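PDB 4IKG: lipid transferase CIDEC from Mus musculus, which promotes lipid droplet fusion and unilocular droplet formation by transferring triacylglycerol, and is represented here by its CIDE-N domain, the part involved in homodimerization. Local coordinates for residues V17-I21 with D35-L39; A23-L29 with E56-Q62; P43-E49 with M69-A75. Where two conformers were deposited one is given. Residue numbers count along the deposited sequence, not the author numbering.

Interaction 1: V17-I21 with D35-L39; sequences VRKGI and DILKL
Edge strand 18-22, one of the two outermost strands of the sheet, packs here against the C-terminal end of helix 26-36, a mainly apolar strand-to-helix contact in the CIDE-N domain. The backbone is extended, so Val17, Lys19 and Ile21 direct their CA-to-CB bonds toward residues 35-39, while that of Arg18 points away. Nearest CA atoms pair Lys19 with Leu37 (7.6 Å) and Ile21 with Ile36 (8.1 Å), a spacing that leaves side chains to fill the gap. Leu37 (phi/psi -96/11) is the first residue to leave helical geometry, and Lys38 follows with positive phi (53/67). The m,t rotamer of Leu37 brings CD2 to 3.8 Å from both Val17 CG2 and Lys19 CB. Ile21 and Ile36, also m,t, meet through Ile21 CG2 and Ile36 CD1 at 3.6 Å. The side chain of Lys19 runs alongside Ile36, CD lying 3.7 Å from Ile36 CG2, and its NZ makes a weak hydrogen bond of 3.3 Å to Ile36 O, a carbonyl at the helix end. Val10 of neighbouring strand 7-11 touches both Ile21 and Leu37. A helix laid across a sheet that begins with a beta hairpin is the hallmark of the ubiquitin-like beta-grasp fold.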
loop_
_atom_site.group_PDB
_atom_site.type_symbol
_atom_site.label_atom_id
_atom_site.label_comp_id
_atom_site.label_asym_id
_atom_site.label_seq_id
_atom_site.Cartn_x
_atom_site.Cartn_y
_atom_site.Cartn_z
ATOM N N VAL A 17 5.016 -0.537 -11.636
ATOM C CA VAL A 17 6.130 -0.876 -10.759
ATOM C C VAL A 17 5.669 -1.482 -9.430
ATOM O O VAL A 17 4.742 -0.980 -8.787
ATOM C CB VAL A 17 7.084 0.338 -10.546
ATOM C CG1 VAL A 17 6.510 1.597 -11.191
ATOM C CG2 VAL A 17 7.384 0.567 -9.067
ATOM N N ARG A 18 6.306 -2.585 -9.045
ATOM C CA ARG A 18 6.057 -3.219 -7.757
ATOM C C ARG A 18 7.326 -3.149 -6.923
ATOM O O ARG A 18 8.406 -3.512 -7.393
ATOM C CB ARG A 18 5.638 -4.676 -7.948
ATOM C CG ARG A 18 4.271 -4.849 -8.588
ATOM C CD ARG A 18 4.198 -6.143 -9.376
ATOM N NE ARG A 18 5.304 -6.249 -10.323
ATOM C CZ ARG A 18 5.336 -5.647 -11.508
ATOM N NH1 ARG A 18 4.321 -4.888 -11.898
ATOM N NH2 ARG A 18 6.385 -5.802 -12.302
ATOM N N LYS A 19 7.199 -2.681 -5.687
ATOM C CA LYS A 19 8.367 -2.477 -4.843
ATOM C C LYS A 19 8.198 -3.016 -3.427
ATOM O O LYS A 19 7.102 -2.978 -2.859
ATOM C CB LYS A 19 8.726 -0.989 -4.815
ATOM C CG LYS A 19 10.195 -0.707 -4.572
ATOM C CD LYS A 19 10.537 0.742 -4.876
ATOM C CE LYS A 19 10.604 1.006 -6.374
ATOM N NZ LYS A 19 11.089 2.383 -6.671
ATOM N N GLY A 20 9.295 -3.519 -2.867
ATOM C CA GLY A 20 9.297 -4.044 -1.514
ATOM C C GLY A 20 9.642 -2.970 -0.502
ATOM O O GLY A 20 10.671 -2.299 -0.617
ATOM N N ILE A 21 8.773 -2.799 0.488
ATOM C CA ILE A 21 8.948 -1.765 1.496
ATOM C C ILE A 21 8.745 -2.326 2.895
ATOM O O ILE A 21 7.721 -2.945 3.185
ATOM C CB ILE A 21 7.949 -0.611 1.288
ATOM C CG1 ILE A 21 8.091 -0.019 -0.117
ATOM C CG2 ILE A 21 8.151 0.462 2.347
ATOM C CD1 ILE A 21 7.027 0.994 -0.469
ATOM N N ASP A 35 7.451 8.814 -1.240
ATOM C CA ASP A 35 8.826 9.071 -1.654
ATOM C C ASP A 35 9.535 7.812 -2.147
ATOM O O ASP A 35 10.554 7.901 -2.836
ATOM C CB ASP A 35 9.627 9.731 -0.525
ATOM C CG ASP A 35 9.459 11.238 -0.494
ATOM O OD1 ASP A 35 9.286 11.841 -1.576
ATOM O OD2 ASP A 35 9.507 11.821 0.609
ATOM N N ILE A 36 9.009 6.641 -1.802
ATOM C CA ILE A 36 9.607 5.403 -2.296
ATOM C C ILE A 36 9.198 5.102 -3.750
ATOM O O ILE A 36 10.030 4.696 -4.564
ATOM C CB ILE A 36 9.322 4.199 -1.365
ATOM C CG1 ILE A 36 10.068 4.374 -0.040
ATOM C CG2 ILE A 36 9.744 2.897 -2.018
ATOM C CD1 ILE A 36 10.089 3.142 0.838
ATOM N N LEU A 37 7.927 5.337 -4.076
ATOM C CA LEU A 37 7.381 5.032 -5.402
ATOM C C LEU A 37 7.357 6.225 -6.361
ATOM O O LEU A 37 6.738 6.150 -7.424
ATOM C CB LEU A 37 5.957 4.482 -5.278
ATOM C CG LEU A 37 5.797 3.026 -4.853
ATOM C CD1 LEU A 37 4.370 2.556 -5.080
ATOM C CD2 LEU A 37 6.776 2.163 -5.624
ATOM N N LYS A 38 8.024 7.313 -5.982
ATOM C CA LYS A 38 7.972 8.572 -6.735
ATOM C C LYS A 38 6.535 9.035 -6.983
ATOM O O LYS A 38 6.076 9.061 -8.126
ATOM C CB LYS A 38 8.719 8.462 -8.073
ATOM C CG LYS A 38 10.221 8.725 -8.009
ATOM C CD LYS A 38 10.799 8.863 -9.415
ATOM C CE LYS A 38 12.101 9.651 -9.416
ATOM N NZ LYS A 38 11.952 10.955 -8.713
ATOM N N LEU A 39 5.828 9.401 -5.917
ATOM C CA LEU A 39 4.438 9.838 -6.044
ATOM C C LEU A 39 4.278 11.351 -5.909
ATOM O O LEU A 39 4.809 11.964 -4.983
ATOM C CB LEU A 39 3.545 9.100 -5.046
ATOM C CG LEU A 39 3.405 7.616 -5.385
ATOM C CD1 LEU A 39 2.471 6.910 -4.422
ATOM C CD2 LEU A 39 2.927 7.451 -6.822
#

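Interaction 2: A23-L29 with E56-Q62; sequences AHSLEDL and ETEEYFQ
Two helices meet near their N-termini, short helix 58-63 packing beside the first turn of the main helix 26-36, both against the sheet of the ubiquitin-like CIDE-N domain. Ser25 (phi/psi -158/178) occupies the N-cap position of helix 26-36, though its side chain makes no capping bond; the first turn closes through Leu29 N to Ser25 O at 2.9 Å. Thr57 is the other N-cap, its OG1 accepting a weak capping bond from Glu59 N (3.4 Å), and Phe61 N bonds to Thr57 O (3.1 Å). The closest CA atoms are those of Leu26 and Glu58, 5.7 Å apart.

Phe61, with chi1 170° (t) and chi2 78°, directs its CA-to-CB bond toward residues 23-29 and lays its ring against them. Ser25 C and Leu26 N each lie 3.5 Å from Phe61 CE2, so the ring packs on backbone as well as side chains. Leu26 CA lies over one ring face and Ala23 CB at the edge, 4.0 Å from Phe61 CZ. Leu26 and Leu29 share the t,p rotamer: Leu29 sends CD2 to 3.6 Å from Phe61 CE1, whereas Leu26 carries CD2 to 3.6 Å from Glu56 C and sets CB 4.2 Å from Phe61 CG. Glu58, chi1 -142° and chi2 m, bends OE1 to 3.1 Å from Ser25 CB. Gln62, m,m, donates from NE2 to Glu58 OE1 at 2.8 Å. Leu46 of strand 45-48 and Cys8 of strand 7-11 pack against the same group, while Arg6 makes a cation-pi contact with Phe61 and hydrogen-bonds its carbonyl oxygen.

No hydrogen bond links the two segments, so their contact rests mainly on van der Waals packing, centred on one aromatic ring, while Gln62 and Glu58 satisfy each other within residues 56-62.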
loop_
_atom_site.group_PDB
_atom_site.type_symbol
_atom_site.label_atom_id
_atom_site.label_comp_id
_atom_site.label_asym_id
_atom_site.label_seq_id
_atom_site.Cartn_x
_atom_site.Cartn_y
_atom_site.Cartn_z
ATOM N N ALA A 23 7.636 -1.837 6.503
ATOM C CA ALA A 23 6.727 -0.913 7.178
ATOM C C ALA A 23 6.470 -1.292 8.635
ATOM O O ALA A 23 6.109 -2.430 8.934
ATOM C CB ALA A 23 5.412 -0.825 6.421
ATOM N N HIS A 24 6.660 -0.349 9.551
ATOM C CA HIS A 24 6.389 -0.612 10.963
ATOM C C HIS A 24 4.893 -0.664 11.240
ATOM O O HIS A 24 4.435 -1.427 12.090
ATOM C CB HIS A 24 7.034 0.448 11.852
ATOM C CG HIS A 24 8.371 0.055 12.392
ATOM N ND1 HIS A 24 9.554 0.440 11.801
ATOM C CD2 HIS A 24 8.715 -0.683 13.475
ATOM C CE1 HIS A 24 10.570 -0.044 12.494
ATOM N NE2 HIS A 24 10.085 -0.730 13.516
ATOM N N SER A 25 4.136 0.171 10.539
ATOM C CA SER A 25 2.672 0.094 10.596
ATOM C C SER A 25 2.053 0.744 9.356
ATOM O O SER A 25 2.771 1.251 8.491
ATOM C CB SER A 25 2.091 0.685 11.890
ATOM O OG SER A 25 2.583 1.977 12.170
ATOM N N LEU A 26 0.724 0.709 9.275
ATOM C CA LEU A 26 -0.027 1.284 8.157
ATOM C C LEU A 26 0.338 2.742 7.904
ATOM O O LEU A 26 0.658 3.131 6.776
ATOM C CB LEU A 26 -1.528 1.174 8.438
ATOM C CG LEU A 26 -2.505 1.739 7.406
ATOM C CD1 LEU A 26 -2.245 1.123 6.051
ATOM C CD2 LEU A 26 -3.936 1.476 7.839
ATOM N N GLU A 27 0.280 3.535 8.969
ATOM C CA GLU A 27 0.562 4.963 8.915
ATOM C C GLU A 27 1.922 5.212 8.286
ATOM O O GLU A 27 2.066 6.024 7.364
ATOM C CB GLU A 27 0.566 5.534 10.333
ATOM C CG GLU A 27 -0.109 6.881 10.460
ATOM C CD GLU A 27 0.690 7.858 11.301
ATOM O OE1 GLU A 27 1.896 7.616 11.504
ATOM O OE2 GLU A 27 0.117 8.869 11.759
ATOM N N ASP A 28 2.905 4.487 8.805
ATOM C CA ASP A 28 4.297 4.622 8.425
ATOM C C ASP A 28 4.508 4.240 6.969
ATOM O O ASP A 28 5.238 4.911 6.237
ATOM C CB ASP A 28 5.127 3.710 9.317
ATOM C CG ASP A 28 4.551 3.597 10.724
ATOM O OD1 ASP A 28 3.309 3.609 10.851
ATOM O OD2 ASP A 28 5.317 3.516 11.710
ATOM N N LEU A 29 3.875 3.145 6.561
ATOM C CA LEU A 29 3.920 2.712 5.174
ATOM C C LEU A 29 3.394 3.825 4.291
ATOM O O LEU A 29 4.042 4.222 3.323
ATOM C CB LEU A 29 3.075 1.456 4.971
ATOM C CG LEU A 29 3.034 0.945 3.532
ATOM C CD1 LEU A 29 4.441 0.637 3.047
ATOM C CD2 LEU A 29 2.142 -0.281 3.414
ATOM N N GLU A 56 -7.531 -0.270 6.320
ATOM C CA GLU A 56 -7.570 0.996 7.050
ATOM C C GLU A 56 -7.361 0.840 8.556
ATOM O O GLU A 56 -7.407 1.822 9.299
ATOM C CB GLU A 56 -8.878 1.742 6.770
ATOM C CG GLU A 56 -10.128 0.982 7.185
ATOM C CD GLU A 56 -11.391 1.805 7.017
ATOM O OE1 GLU A 56 -11.419 2.686 6.132
ATOM O OE2 GLU A 56 -12.356 1.575 7.776
ATOM N N THR A 57 -7.135 -0.393 9.003
ATOM C CA THR A 57 -6.790 -0.642 10.398
ATOM C C THR A 57 -5.441 -1.349 10.501
ATOM O O THR A 57 -5.060 -2.114 9.610
ATOM C CB THR A 57 -7.876 -1.456 11.130
ATOM O OG1 THR A 57 -7.379 -1.882 12.404
ATOM C CG2 THR A 57 -8.267 -2.675 10.319
ATOM N N GLU A 58 -4.725 -1.084 11.588
ATOM C CA GLU A 58 -3.379 -1.610 11.777
ATOM C C GLU A 58 -3.403 -3.116 12.036
ATOM O O GLU A 58 -2.467 -3.836 11.683
ATOM C CB GLU A 58 -2.692 -0.871 12.928
ATOM C CG GLU A 58 -1.210 -0.606 12.716
ATOM C CD GLU A 58 -0.355 -1.827 12.977
ATOM O OE1 GLU A 58 0.592 -2.067 12.199
ATOM O OE2 GLU A 58 -0.627 -2.545 13.961
ATOM N N GLU A 59 -4.488 -3.584 12.646
ATOM C CA GLU A 59 -4.639 -5.003 12.962
ATOM C C GLU A 59 -4.751 -5.857 11.701
ATOM O O GLU A 59 -4.064 -6.872 11.568
ATOM C CB GLU A 59 -5.853 -5.234 13.868
ATOM C CG GLU A 59 -5.674 -4.749 15.305
ATOM C CD GLU A 59 -5.612 -3.238 15.420
ATOM O OE1 GLU A 59 -6.238 -2.551 14.586
ATOM O OE2 GLU A 59 -4.928 -2.741 16.341
ATOM N N TYR A 60 -5.617 -5.442 10.779
ATOM C CA TYR A 60 -5.788 -6.142 9.505
ATOM C C TYR A 60 -4.523 -6.037 8.664
ATOM O O TYR A 60 -4.157 -6.976 7.959
ATOM C CB TYR A 60 -6.976 -5.571 8.728
ATOM C CG TYR A 60 -7.333 -6.333 7.471
ATOM C CD1 TYR A 60 -8.034 -7.530 7.539
ATOM C CD2 TYR A 60 -6.988 -5.847 6.215
ATOM C CE1 TYR A 60 -8.372 -8.231 6.393
ATOM C CE2 TYR A 60 -7.322 -6.540 5.062
ATOM C CZ TYR A 60 -8.015 -7.731 5.158
ATOM O OH TYR A 60 -8.352 -8.428 4.020
ATOM N N PHE A 61 -3.862 -4.886 8.746
ATOM C CA PHE A 61 -2.623 -4.648 8.013
ATOM C C PHE A 61 -1.524 -5.583 8.499
ATOM O O PHE A 61 -0.707 -6.063 7.711
ATOM C CB PHE A 61 -2.184 -3.187 8.160
ATOM C CG PHE A 61 -0.797 -2.911 7.648
ATOM C CD1 PHE A 61 -0.553 -2.787 6.288
ATOM C CD2 PHE A 61 0.264 -2.761 8.528
ATOM C CE1 PHE A 61 0.725 -2.528 5.818
ATOM C CE2 PHE A 61 1.541 -2.501 8.062
ATOM C CZ PHE A 61 1.770 -2.384 6.707
ATOM N N GLN A 62 -1.514 -5.840 9.802
ATOM C CA GLN A 62 -0.534 -6.744 10.393
ATOM C C GLN A 62 -0.894 -8.208 10.156
ATOM O O GLN A 62 -0.014 -9.062 10.051
ATOM C CB GLN A 62 -0.388 -6.477 11.893
ATOM C CG GLN A 62 0.365 -5.201 12.229
ATOM C CD GLN A 62 1.805 -5.233 11.757
ATOM O OE1 GLN A 62 2.462 -6.274 11.798
ATOM N NE2 GLN A 62 2.304 -4.090 11.303
#

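Interaction 3: P43-E49 with M69-A75; sequences PFSLVLE and MFMVLLA. Unlike the reference sequence in segment 69-75: Ala75 (reference Lys).
Strands 45-48 and 69-73 form an antiparallel ladder, their axes 4.6 Å apart at closest approach and their directions 144° apart. Backbone bonds set the register. Ser45 pairs with Leu73 (Ser45 N to Leu73 O 3.1 Å, Leu73 N to Ser45 O 2.7 Å) and Val47 with Met71 (Val47 N to Met71 O 2.9 Å, the weak Met71 N to Val47 O 2.9 Å); Glu49 N to Met69 O (3.1 Å) extends them. Phe44 N also donates to Leu73 O (2.8 Å), so Phe44 and Ser45 face one residue in a classic beta bulge.

Leu46 and Val72 share one face, Leu46 (t,p) placing CD1 4.2 Å from Val72 CG1 and CD2 3.6 Å from CD1 of the Phe70 ring. On the face of Ser45, Val47, Met71 and Leu73, Val47 CG1 reaches Met71 CB at 3.7 Å.

Glu49 turns its carboxylate to Arg15, outside the pair, in a salt bridge.

Helix 26-36 covers Leu46 through Leu26, Leu29 and Leu30; strand 7-11 runs parallel beside 69-73, and 54-55 antiparallel beside 45-48.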
loop_
_atom_site.group_PDB
_atom_site.type_symbol
_atom_site.label_atom_id
_atom_site.label_comp_id
_atom_site.label_asym_id
_atom_site.label_seq_id
_atom_site.Cartn_x
_atom_site.Cartn_y
_atom_site.Cartn_z
ATOM N N PRO A 43 -0.433 9.315 -0.956
ATOM C CA PRO A 43 -1.595 8.428 -1.071
ATOM C C PRO A 43 -2.486 8.540 0.162
ATOM O O PRO A 43 -1.987 8.841 1.247
ATOM C CB PRO A 43 -0.970 7.031 -1.140
ATOM C CG PRO A 43 0.446 7.253 -1.547
ATOM C CD PRO A 43 0.836 8.568 -0.962
ATOM N N PHE A 44 -3.782 8.296 -0.002
ATOM C CA PHE A 44 -4.735 8.465 1.091
ATOM C C PHE A 44 -5.261 7.134 1.621
ATOM O O PHE A 44 -5.703 7.046 2.769
ATOM C CB PHE A 44 -5.903 9.352 0.645
ATOM C CG PHE A 44 -6.870 9.688 1.748
ATOM C CD1 PHE A 44 -8.177 9.228 1.708
ATOM C CD2 PHE A 44 -6.471 10.460 2.827
ATOM C CE1 PHE A 44 -9.069 9.537 2.722
ATOM C CE2 PHE A 44 -7.359 10.770 3.843
ATOM C CZ PHE A 44 -8.658 10.308 3.790
ATOM N N SER A 45 -5.209 6.097 0.790
ATOM C CA SER A 45 -5.754 4.802 1.178
ATOM C C SER A 45 -4.881 3.641 0.712
ATOM O O SER A 45 -4.336 3.666 -0.395
ATOM C CB SER A 45 -7.175 4.639 0.629
ATOM O OG SER A 45 -7.755 3.420 1.056
ATOM N N LEU A 46 -4.745 2.631 1.565
ATOM C CA LEU A 46 -4.049 1.411 1.184
ATOM C C LEU A 46 -5.079 0.346 0.841
ATOM O O LEU A 46 -6.032 0.127 1.593
ATOM C CB LEU A 46 -3.146 0.917 2.311
ATOM C CG LEU A 46 -2.325 -0.322 1.950
ATOM C CD1 LEU A 46 -1.415 -0.025 0.767
ATOM C CD2 LEU A 46 -1.519 -0.818 3.137
ATOM N N VAL A 47 -4.893 -0.317 -0.295
ATOM C CA VAL A 47 -5.888 -1.270 -0.764
ATOM C C VAL A 47 -5.239 -2.589 -1.179
ATOM O O VAL A 47 -4.034 -2.645 -1.405
ATOM C CB VAL A 47 -6.718 -0.661 -1.921
ATOM C CG1 VAL A 47 -6.337 -1.272 -3.268
ATOM C CG2 VAL A 47 -8.203 -0.815 -1.647
ATOM N N LEU A 48 -6.028 -3.657 -1.250
ATOM C CA LEU A 48 -5.518 -4.927 -1.756
ATOM C C LEU A 48 -5.534 -4.940 -3.288
ATOM O O LEU A 48 -6.535 -4.572 -3.906
ATOM C CB LEU A 48 -6.318 -6.106 -1.193
ATOM C CG LEU A 48 -6.161 -6.404 0.300
ATOM C CD1 LEU A 48 -6.813 -7.734 0.656
ATOM C CD2 LEU A 48 -4.695 -6.403 0.702
ATOM N N GLU A 49 -4.422 -5.354 -3.893
ATOM C CA GLU A 49 -4.296 -5.406 -5.352
ATOM C C GLU A 49 -5.198 -6.481 -5.945
ATOM O O GLU A 49 -5.560 -6.428 -7.121
ATOM C CB GLU A 49 -2.834 -5.657 -5.759
ATOM C CG GLU A 49 -2.587 -6.931 -6.583
ATOM C CD GLU A 49 -2.775 -6.722 -8.081
ATOM O OE1 GLU A 49 -2.409 -5.641 -8.587
ATOM O OE2 GLU A 49 -3.300 -7.637 -8.751
ATOM N N MET A 69 0.223 -8.533 -1.978
ATOM C CA MET A 69 0.491 -7.423 -2.884
ATOM C C MET A 69 -0.480 -6.278 -2.620
ATOM O O MET A 69 -1.695 -6.434 -2.767
ATOM C CB MET A 69 0.388 -7.875 -4.341
ATOM C CG MET A 69 0.720 -6.790 -5.355
ATOM S SD MET A 69 2.432 -6.228 -5.263
ATOM C CE MET A 69 3.297 -7.741 -5.689
ATOM N N PHE A 70 0.056 -5.129 -2.225
ATOM C CA PHE A 70 -0.777 -3.966 -1.950
ATOM C C PHE A 70 -0.937 -3.070 -3.169
ATOM O O PHE A 70 -0.360 -3.321 -4.228
ATOM C CB PHE A 70 -0.210 -3.154 -0.786
ATOM C CG PHE A 70 -0.226 -3.881 0.524
ATOM C CD1 PHE A 70 -1.365 -3.893 1.311
ATOM C CD2 PHE A 70 0.897 -4.555 0.970
ATOM C CE1 PHE A 70 -1.381 -4.564 2.519
ATOM C CE2 PHE A 70 0.885 -5.227 2.178
ATOM C CZ PHE A 70 -0.255 -5.232 2.952
ATOM N N MET A 71 -1.733 -2.022 -3.000
ATOM C CA MET A 71 -1.983 -1.049 -4.049
ATOM C C MET A 71 -2.402 0.266 -3.407
ATOM O O MET A 71 -3.429 0.339 -2.726
ATOM C CB MET A 71 -3.065 -1.553 -5.003
ATOM C CG MET A 71 -3.331 -0.627 -6.174
ATOM S SD MET A 71 -3.783 -1.536 -7.664
ATOM C CE MET A 71 -4.960 -0.400 -8.397
ATOM N N VAL A 72 -1.612 1.313 -3.572
ATOM C CA VAL A 72 -1.941 2.558 -2.912
ATOM C C VAL A 72 -2.912 3.315 -3.735
ATOM O O VAL A 72 -2.800 3.370 -4.949
ATOM C CB VAL A 72 -0.766 3.503 -2.737
ATOM C CG1 VAL A 72 0.100 3.089 -1.592
ATOM C CG2 VAL A 72 0.012 3.633 -4.025
ATOM N N LEU A 73 -3.856 3.924 -3.059
ATOM C CA LEU A 73 -4.735 4.841 -3.736
ATOM C C LEU A 73 -4.441 6.252 -3.297
ATOM O O LEU A 73 -4.441 6.601 -2.127
ATOM C CB LEU A 73 -6.183 4.511 -3.460
ATOM C CG LEU A 73 -6.887 3.674 -4.491
ATOM C CD1 LEU A 73 -6.006 3.034 -5.541
ATOM C CD2 LEU A 73 -7.634 2.636 -3.715
ATOM N N LEU A 74 -4.199 7.061 -4.285
ATOM C CA LEU A 74 -3.784 8.413 -4.051
ATOM C C LEU A 74 -4.980 9.317 -4.089
ATOM O O LEU A 74 -5.467 9.641 -5.156
ATOM C CB LEU A 74 -2.785 8.838 -5.140
ATOM C CG LEU A 74 -2.952 8.427 -6.619
ATOM C CD1 LEU A 74 -1.651 8.065 -7.314
ATOM C CD2 LEU A 74 -4.039 7.424 -6.974
ATOM N N ALA A 75 -5.455 9.708 -2.912
ATOM C CA ALA A 75 -5.876 11.055 -2.624
ATOM C C ALA A 75 -6.784 11.643 -3.714
ATOM O O ALA A 75 -6.405 12.553 -4.437
ATOM C CB ALA A 75 -4.676 11.934 -2.330
#

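Together the three contacts illustrate how a small beta-grasp domain uses the same few helices and strands in more than one contact. Helix 26-36 serves interaction 1 with its C-terminal end and interaction 2 with its first turn, their centres about 16 Å apart; Ile21 CG2 to Leu29 CD1 at 3.8 Å joins them. Leu46 links interactions 2 and 3, whose centres lie about 12 Å apart: its CD2 is 3.6 Å from Leu26 CD1, 3.7 Å from Leu29 CD2 and 3.8 Å from Phe61 CD1. Interactions 1 and 3, also about 12 Å apart between centres, touch through Arg18 CG and Met69 SD (4.0 Å) and through Leu39 CD1 and Val72 CG2 (4.1 Å).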